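Local coordinates for gala protein type 1, 3 or 4 (Legionella pneumophila subsp. pneumophila, PDB 4XA9) that is a leucine-rich-repeat protein that probably binds small GTPases and stimulates their GTP hydrolysis, at residues 191-196 with 204-209. Numbering follows the deposited sequence. Where two conformers were deposited one is given.
Sequences LILGKN and LHFANN
The backbone O of Leu193, whose side chain faces Phe206, accepts a hydrogen bond from Asn220 ND2, in the loop after strand 214-216, and a weak one from Asn196 ND2 at 3.4 Å, bent to 145° at the hydrogen. Asparagine suits this buried bend because its short amide can both donate and accept: ND2 also reaches Ala169 O, while OD1 takes the backbone N-H groups of Cys172 and Val174, tying the loop to the one after strand 166-168.

Between the helix and the strand with its following loop the contact is apolar. Leu191 CD2 meets the edge of the Phe206 ring near its plane, 3.6 Å from CE1, and the two side chains cross at about a right angle. Leu191 reaches the ring because its chi1 of 178° sets CG opposite the backbone N. Leu193 CD1 approaches obliquely, 4.2 Å from Phe206 CZ. Since the CA atoms of Leu191 and Phe206 lie 10.5 Å apart, a long aromatic side chain suits the helix, and the branched ends of two leucines meet the ring's far end. Ala183 and Leu215 also pack on Phe206. This packing, with leucines at alternate positions and an asparagine at the following bend, is characteristic of the leucine-rich-repeat solenoid.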
loop_
_atom_site.group_PDB
_atom_site.type_symbol
_atom_site.label_atom_id
_atom_site.label_comp_id
_atom_site.label_asym_id
_atom_site.label_seq_id
_atom_site.Cartn_x
_atom_site.Cartn_y
_atom_site.Cartn_z
ATOM N N LEU A 191 -11.959 -10.643 -8.520
ATOM C CA LEU A 191 -11.707 -9.344 -9.126
ATOM C C LEU A 191 -11.757 -8.261 -8.059
ATOM O O LEU A 191 -12.715 -8.162 -7.293
ATOM C CB LEU A 191 -12.721 -9.066 -10.243
ATOM C CG LEU A 191 -12.677 -7.734 -11.002
ATOM C CD1 LEU A 191 -11.338 -7.529 -11.704
ATOM C CD2 LEU A 191 -13.826 -7.681 -12.005
ATOM N N ILE A 192 -10.701 -7.463 -7.993
ATOM C CA ILE A 192 -10.633 -6.381 -7.026
ATOM C C ILE A 192 -10.413 -5.073 -7.763
ATOM O O ILE A 192 -9.416 -4.917 -8.476
ATOM C CB ILE A 192 -9.513 -6.618 -5.999
ATOM C CG1 ILE A 192 -9.807 -7.895 -5.197
ATOM C CG2 ILE A 192 -9.356 -5.401 -5.081
ATOM C CD1 ILE A 192 -8.789 -8.201 -4.090
ATOM N N LEU A 193 -11.356 -4.149 -7.597
ATOM C CA LEU A 193 -11.335 -2.865 -8.287
ATOM C C LEU A 193 -11.654 -1.721 -7.337
ATOM O O LEU A 193 -12.514 -0.884 -7.626
ATOM C CB LEU A 193 -12.332 -2.854 -9.452
ATOM C CG LEU A 193 -11.999 -3.740 -10.658
ATOM C CD1 LEU A 193 -13.185 -3.835 -11.608
ATOM C CD2 LEU A 193 -10.770 -3.205 -11.389
ATOM N N GLY A 194 -10.975 -1.671 -6.222
ATOM C CA GLY A 194 -11.151 -0.639 -5.255
ATOM C C GLY A 194 -10.540 0.692 -5.654
ATOM O O GLY A 194 -9.673 0.743 -6.461
ATOM N N LYS A 195 -11.104 1.718 -5.053
ATOM C CA LYS A 195 -10.446 3.079 -5.230
ATOM C C LYS A 195 -10.411 3.562 -6.703
ATOM O O LYS A 195 -9.380 4.040 -7.191
ATOM C CB LYS A 195 -9.136 3.165 -4.586
ATOM C CG LYS A 195 -8.669 4.495 -4.091
ATOM C CD LYS A 195 -9.374 4.928 -2.854
ATOM C CE LYS A 195 -8.736 6.163 -2.290
ATOM N NZ LYS A 195 -7.946 5.791 -1.096
ATOM N N ASN A 196 -11.427 3.299 -7.492
ATOM C CA ASN A 196 -11.491 3.680 -8.875
ATOM C C ASN A 196 -12.674 4.671 -9.040
ATOM O O ASN A 196 -13.008 5.320 -8.145
ATOM C CB ASN A 196 -11.616 2.470 -9.776
ATOM C CG ASN A 196 -10.290 1.764 -10.009
ATOM O OD1 ASN A 196 -9.313 2.375 -10.315
ATOM N ND2 ASN A 196 -10.288 0.479 -9.823
ATOM N N LEU A 204 -25.194 -3.926 -12.532
ATOM C CA LEU A 204 -26.050 -4.896 -13.207
ATOM C C LEU A 204 -25.186 -5.946 -13.907
ATOM O O LEU A 204 -25.454 -7.144 -13.827
ATOM C CB LEU A 204 -26.991 -4.214 -14.211
ATOM C CG LEU A 204 -27.785 -5.175 -15.096
ATOM C CD1 LEU A 204 -28.655 -6.075 -14.240
ATOM C CD2 LEU A 204 -28.627 -4.418 -16.122
ATOM N N HIS A 205 -24.123 -5.497 -14.558
ATOM C CA HIS A 205 -23.235 -6.418 -15.260
ATOM C C HIS A 205 -22.510 -7.365 -14.311
ATOM O O HIS A 205 -22.232 -8.510 -14.677
ATOM C CB HIS A 205 -22.236 -5.636 -16.108
ATOM C CG HIS A 205 -22.890 -4.811 -17.170
ATOM N ND1 HIS A 205 -23.234 -5.323 -18.402
ATOM C CD2 HIS A 205 -23.294 -3.518 -17.174
ATOM C CE1 HIS A 205 -23.808 -4.379 -19.125
ATOM N NE2 HIS A 205 -23.858 -3.273 -18.402
ATOM N N PHE A 206 -22.210 -6.903 -13.098
ATOM C CA PHE A 206 -21.608 -7.787 -12.102
ATOM C C PHE A 206 -22.667 -8.705 -11.489
ATOM O O PHE A 206 -22.369 -9.829 -11.101
ATOM C CB PHE A 206 -20.899 -6.992 -10.992
ATOM C CG PHE A 206 -19.570 -6.403 -11.407
ATOM C CD1 PHE A 206 -18.505 -7.222 -11.771
ATOM C CD2 PHE A 206 -19.378 -5.031 -11.408
ATOM C CE1 PHE A 206 -17.286 -6.679 -12.144
ATOM C CE2 PHE A 206 -18.164 -4.480 -11.780
ATOM C CZ PHE A 206 -17.113 -5.309 -12.148
ATOM N N ALA A 207 -23.904 -8.230 -11.383
ATOM C CA ALA A 207 -24.975 -9.097 -10.904
ATOM C C ALA A 207 -25.208 -10.240 -11.893
ATOM O O ALA A 207 -25.551 -11.355 -11.498
ATOM C CB ALA A 207 -26.267 -8.308 -10.685
ATOM N N ASN A 208 -25.012 -9.970 -13.179
ATOM C CA ASN A 208 -25.257 -11.003 -14.186
ATOM C C ASN A 208 -24.000 -11.798 -14.559
ATOM O O ASN A 208 -24.059 -12.728 -15.368
ATOM C CB ASN A 208 -25.888 -10.381 -15.436
ATOM C CG ASN A 208 -27.338 -9.966 -15.213
ATOM O OD1 ASN A 208 -28.020 -10.498 -14.335
ATOM N ND2 ASN A 208 -27.817 -9.030 -16.024
ATOM N N ASN A 209 -22.869 -11.430 -13.969
ATOM C CA ASN A 209 -21.648 -12.222 -14.080
ATOM C C ASN A 209 -21.852 -13.612 -13.472
ATOM O O ASN A 209 -22.513 -13.752 -12.440
ATOM C CB ASN A 209 -20.487 -11.496 -13.386
ATOM C CG ASN A 209 -19.218 -12.328 -13.330
ATOM O OD1 ASN A 209 -19.092 -13.222 -12.496
ATOM N ND2 ASN A 209 -18.265 -12.019 -14.200
#